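Local coordinates for Sodium/calcium exchanger membrane region domain-containing protein (Archaeoglobus fulgidus, PDB 4KPP) that probably exchanges protons for calcium ions across the membrane as a cation antiporter of the sodium/calcium exchanger family, at residues A[164-169]-A[292-297]. Residues are numbered along the deposited sequence; the frame is centred on the assembly and turned at random.
Sequences FDALVF and TIAIIY. With OLB ((2S)-2,3-dihydroxypropyl (9Z)-octadec-9-enoate), chain E.
Ala166 meets Ala294 where two membrane helices of this exchanger fold, helix 163-182 and helix 288-299, one in each of the two sodium/calcium exchanger regions of the chain, come together, a compact example of close helix packing through alanines. The CA atoms of Ala166 and Ala294 lie 6.0 Å apart, a close approach made by two CB methyls directed at each other. Apolar packing is the whole of the contact: the two methyls face each other, and Ile295 adds the stem of its side chain alongside the Ala166 methyl. With CG1 anti to the carbonyl carbon and beside the backbone N (chi1 -77°), the side chain of Ile295 reaches back toward helix 163-182. Ile293 of helix 288-299 packs against Asp82 and Ala86 of helix 76-91.

The polar bonds of Asp165 lie on helix 163-182, away from the methyl contact: OD2 forms a salt bridge with Lys158 NZ and OD1 a hydrogen bond with Tyr151 OH.

A bound monoolein touches helix 163-182 through other side chains. It runs past Val168, its C13 4.0 Å from Val168 CG1, and meets the Phe164 ring at the edge, in the ring plane. Between the helices, Ala166 CB sits 3.8 Å from Ala294 CB and 3.9 Å from Ile295 CG1.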
ATOM      1  N   PHE A 164     -19.704   5.514   9.080  1.00 28.55           N
ATOM      2  CA  PHE A 164     -19.910   4.136   9.506  1.00 27.27           C
ATOM      3  C   PHE A 164     -19.105   3.168   8.645  1.00 23.65           C
ATOM      4  O   PHE A 164     -18.560   2.188   9.153  1.00 19.68           O
ATOM      5  CB  PHE A 164     -21.396   3.762   9.466  1.00 30.41           C
ATOM      6  CG  PHE A 164     -21.671   2.347   9.895  1.00 29.17           C
ATOM      7  CD1 PHE A 164     -21.747   2.018  11.239  1.00 24.73           C
ATOM      8  CD2 PHE A 164     -21.840   1.343   8.953  1.00 29.84           C
ATOM      9  CE1 PHE A 164     -21.990   0.718  11.638  1.00 26.04           C
ATOM     10  CE2 PHE A 164     -22.084   0.040   9.345  1.00 31.18           C
ATOM     11  CZ  PHE A 164     -22.161  -0.275  10.689  1.00 30.47           C
ATOM     12  N   ASP A 165     -19.045   3.442   7.345  1.00 26.63           N
ATOM     13  CA  ASP A 165     -18.218   2.658   6.432  1.00 30.11           C
ATOM     14  C   ASP A 165     -16.774   2.661   6.907  1.00 31.55           C
ATOM     15  O   ASP A 165     -16.129   1.615   6.966  1.00 32.56           O
ATOM     16  CB  ASP A 165     -18.275   3.226   5.013  1.00 29.60           C
ATOM     17  CG  ASP A 165     -19.603   2.973   4.337  1.00 32.05           C
ATOM     18  OD1 ASP A 165     -20.285   1.992   4.701  1.00 33.13           O
ATOM     19  OD2 ASP A 165     -19.959   3.755   3.430  1.00 30.92           O
ATOM     20  N   ALA A 166     -16.280   3.847   7.243  1.00 30.08           N
ATOM     21  CA  ALA A 166     -14.919   4.004   7.730  1.00 28.73           C
ATOM     22  C   ALA A 166     -14.723   3.195   9.005  1.00 31.30           C
ATOM     23  O   ALA A 166     -13.687   2.560   9.191  1.00 35.50           O
ATOM     24  CB  ALA A 166     -14.608   5.471   7.970  1.00 29.27           C
ATOM     25  N   LEU A 167     -15.734   3.214   9.870  1.00 33.31           N
ATOM     26  CA  LEU A 167     -15.712   2.448  11.111  1.00 34.94           C
ATOM     27  C   LEU A 167     -15.570   0.955  10.821  1.00 35.23           C
ATOM     28  O   LEU A 167     -14.823   0.251  11.500  1.00 36.18           O
ATOM     29  CB  LEU A 167     -16.988   2.708  11.917  1.00 38.29           C
ATOM     30  CG  LEU A 167     -16.866   2.852  13.438  1.00 47.15           C
ATOM     31  CD1 LEU A 167     -18.235   3.104  14.057  1.00 53.00           C
ATOM     32  CD2 LEU A 167     -16.212   1.633  14.070  1.00 49.74           C
ATOM     33  N   VAL A 168     -16.289   0.480   9.808  1.00 33.11           N
ATOM     34  CA  VAL A 168     -16.223  -0.921   9.408  1.00 31.19           C
ATOM     35  C   VAL A 168     -14.834  -1.289   8.890  1.00 30.58           C
ATOM     36  O   VAL A 168     -14.223  -2.249   9.362  1.00 32.60           O
ATOM     37  CB  VAL A 168     -17.276  -1.254   8.330  1.00 31.05           C
ATOM     38  CG1 VAL A 168     -17.125  -2.693   7.863  1.00 26.75           C
ATOM     39  CG2 VAL A 168     -18.675  -1.011   8.867  1.00 35.70           C
ATOM     40  N   PHE A 169     -14.342  -0.515   7.925  1.00 28.83           N
ATOM     41  CA  PHE A 169     -13.024  -0.748   7.337  1.00 23.98           C
ATOM     42  C   PHE A 169     -11.906  -0.724   8.373  1.00 23.36           C
ATOM     43  O   PHE A 169     -11.002  -1.556   8.340  1.00 24.47           O
ATOM     44  CB  PHE A 169     -12.736   0.266   6.229  1.00 17.86           C
ATOM     45  CG  PHE A 169     -13.491   0.004   4.960  1.00 21.12           C
ATOM     46  CD1 PHE A 169     -13.270  -1.159   4.239  1.00 20.97           C
ATOM     47  CD2 PHE A 169     -14.414   0.921   4.479  1.00 22.92           C
ATOM     48  CE1 PHE A 169     -13.961  -1.408   3.064  1.00 22.09           C
ATOM     49  CE2 PHE A 169     -15.107   0.679   3.308  1.00 24.39           C
ATOM     50  CZ  PHE A 169     -14.881  -0.486   2.600  1.00 24.71           C
ATOM     51  N   THR A 292      -9.366   5.789   6.648  1.00 28.56           N
ATOM     52  CA  THR A 292      -8.570   6.974   6.945  1.00 28.80           C
ATOM     53  C   THR A 292      -9.005   8.196   6.136  1.00 29.66           C
ATOM     54  O   THR A 292      -9.187   9.276   6.693  1.00 33.88           O
ATOM     55  CB  THR A 292      -7.068   6.719   6.724  1.00 36.81           C
ATOM     56  OG1 THR A 292      -6.624   5.682   7.608  1.00 39.52           O
ATOM     57  CG2 THR A 292      -6.268   7.981   7.000  1.00 40.70           C
ATOM     58  N   ILE A 293      -9.184   8.032   4.829  1.00 25.58           N
ATOM     59  CA  ILE A 293      -9.575   9.166   3.998  1.00 28.17           C
ATOM     60  C   ILE A 293     -10.997   9.647   4.307  1.00 28.76           C
ATOM     61  O   ILE A 293     -11.275  10.845   4.254  1.00 28.56           O
ATOM     62  CB  ILE A 293      -9.401   8.897   2.481  1.00 40.00           C
ATOM     63  CG1 ILE A 293     -10.322   7.772   2.008  1.00 40.94           C
ATOM     64  CG2 ILE A 293      -7.940   8.592   2.151  1.00 36.97           C
ATOM     65  CD1 ILE A 293     -10.340   7.597   0.506  1.00 38.99           C
ATOM     66  N   ALA A 294     -11.886   8.718   4.648  1.00 27.55           N
ATOM     67  CA  ALA A 294     -13.256   9.084   5.003  1.00 26.55           C
ATOM     68  C   ALA A 294     -13.294   9.778   6.361  1.00 30.01           C
ATOM     69  O   ALA A 294     -14.027  10.748   6.550  1.00 30.91           O
ATOM     70  CB  ALA A 294     -14.160   7.860   4.995  1.00 22.96           C
ATOM     71  N   ILE A 295     -12.498   9.278   7.304  1.00 32.13           N
ATOM     72  CA  ILE A 295     -12.392   9.888   8.626  1.00 35.10           C
ATOM     73  C   ILE A 295     -11.798  11.291   8.533  1.00 33.59           C
ATOM     74  O   ILE A 295     -12.352  12.244   9.083  1.00 37.27           O
ATOM     75  CB  ILE A 295     -11.544   9.021   9.591  1.00 38.12           C
ATOM     76  CG1 ILE A 295     -12.355   7.821  10.085  1.00 40.54           C
ATOM     77  CG2 ILE A 295     -11.081   9.840  10.782  1.00 38.69           C
ATOM     78  CD1 ILE A 295     -11.562   6.851  10.943  1.00 40.50           C
ATOM     79  N   ILE A 296     -10.676  11.408   7.828  1.00 29.33           N
ATOM     80  CA  ILE A 296     -10.008  12.691   7.624  1.00 29.16           C
ATOM     81  C   ILE A 296     -10.938  13.710   6.961  1.00 30.11           C
ATOM     82  O   ILE A 296     -10.921  14.894   7.302  1.00 31.45           O
ATOM     83  CB  ILE A 296      -8.705  12.525   6.800  1.00 29.70           C
ATOM     84  CG1 ILE A 296      -7.618  11.868   7.653  1.00 31.01           C
ATOM     85  CG2 ILE A 296      -8.203  13.863   6.289  1.00 26.53           C
ATOM     86  CD1 ILE A 296      -6.285  11.720   6.938  1.00 32.02           C
ATOM     87  N   TYR A 297     -11.761  13.239   6.029  1.00 28.58           N
ATOM     88  CA  TYR A 297     -12.737  14.094   5.357  1.00 31.81           C
ATOM     89  C   TYR A 297     -13.696  14.760   6.349  1.00 33.57           C
ATOM     90  O   TYR A 297     -14.115  15.899   6.145  1.00 30.02           O
ATOM     91  CB  TYR A 297     -13.520  13.290   4.313  1.00 33.67           C
ATOM     92  CG  TYR A 297     -14.506  14.109   3.505  1.00 33.02           C
ATOM     93  CD1 TYR A 297     -14.066  14.999   2.531  1.00 35.27           C
ATOM     94  CD2 TYR A 297     -15.873  13.979   3.705  1.00 30.31           C
ATOM     95  CE1 TYR A 297     -14.962  15.747   1.788  1.00 35.65           C
ATOM     96  CE2 TYR A 297     -16.778  14.722   2.965  1.00 32.22           C
ATOM     97  CZ  TYR A 297     -16.316  15.603   2.006  1.00 37.47           C
ATOM     98  OH  TYR A 297     -17.206  16.348   1.265  1.00 40.53           O
TER
HETATM   99  C1  OLB E 502     -24.132  -3.166   5.165  1.00 68.78           C
HETATM  100  C2  OLB E 502     -24.089  -4.235   4.126  1.00 65.80           C
HETATM  101  C3  OLB E 502     -22.816  -5.002   4.257  1.00 65.74           C
HETATM  102  C4  OLB E 502     -23.019  -6.401   3.780  1.00 64.98           C
HETATM  103  C5  OLB E 502     -22.180  -6.648   2.572  1.00 62.71           C
HETATM  104  O19 OLB E 502     -24.129  -3.467   6.349  1.00 70.25           O
HETATM  105  O20 OLB E 502     -24.187  -1.842   4.804  1.00 70.30           O
HETATM  106  C21 OLB E 502     -24.290  -0.884   5.787  1.00 71.69           C
HETATM  107  C22 OLB E 502     -23.852   0.427   5.231  1.00 73.97           C
HETATM  108  O23 OLB E 502     -23.863   0.353   3.856  1.00 75.74           O
HETATM  109  C24 OLB E 502     -24.784   1.495   5.692  1.00 74.34           C
HETATM  110  C6  OLB E 502     -20.785  -6.967   2.990  1.00 60.40           C
HETATM  111  C7  OLB E 502     -20.766  -8.251   3.749  1.00 58.77           C
HETATM  112  C8  OLB E 502     -19.370  -8.771   3.808  1.00 56.33           C
HETATM  113  C9  OLB E 502     -18.521  -7.836   4.602  1.00 53.00           C
HETATM  114  C10 OLB E 502     -18.464  -7.974   6.085  1.00 49.95           C
HETATM  115  C11 OLB E 502     -18.354  -6.761   6.946  1.00 48.24           C
HETATM  116  C12 OLB E 502     -18.627  -7.154   8.359  1.00 48.66           C
HETATM  117  C13 OLB E 502     -19.070  -5.966   9.146  1.00 47.65           C
HETATM  118  C14 OLB E 502     -20.434  -5.546   8.720  1.00 44.29           C
HETATM  119  C15 OLB E 502     -20.842  -4.366   9.538  1.00 44.33           C
HETATM  120  C16 OLB E 502     -22.130  -3.801   9.036  1.00 45.68           C
HETATM  121  C17 OLB E 502     -23.223  -4.802   9.207  1.00 46.93           C
HETATM  122  C18 OLB E 502     -24.393  -4.179   9.894  1.00 45.25           C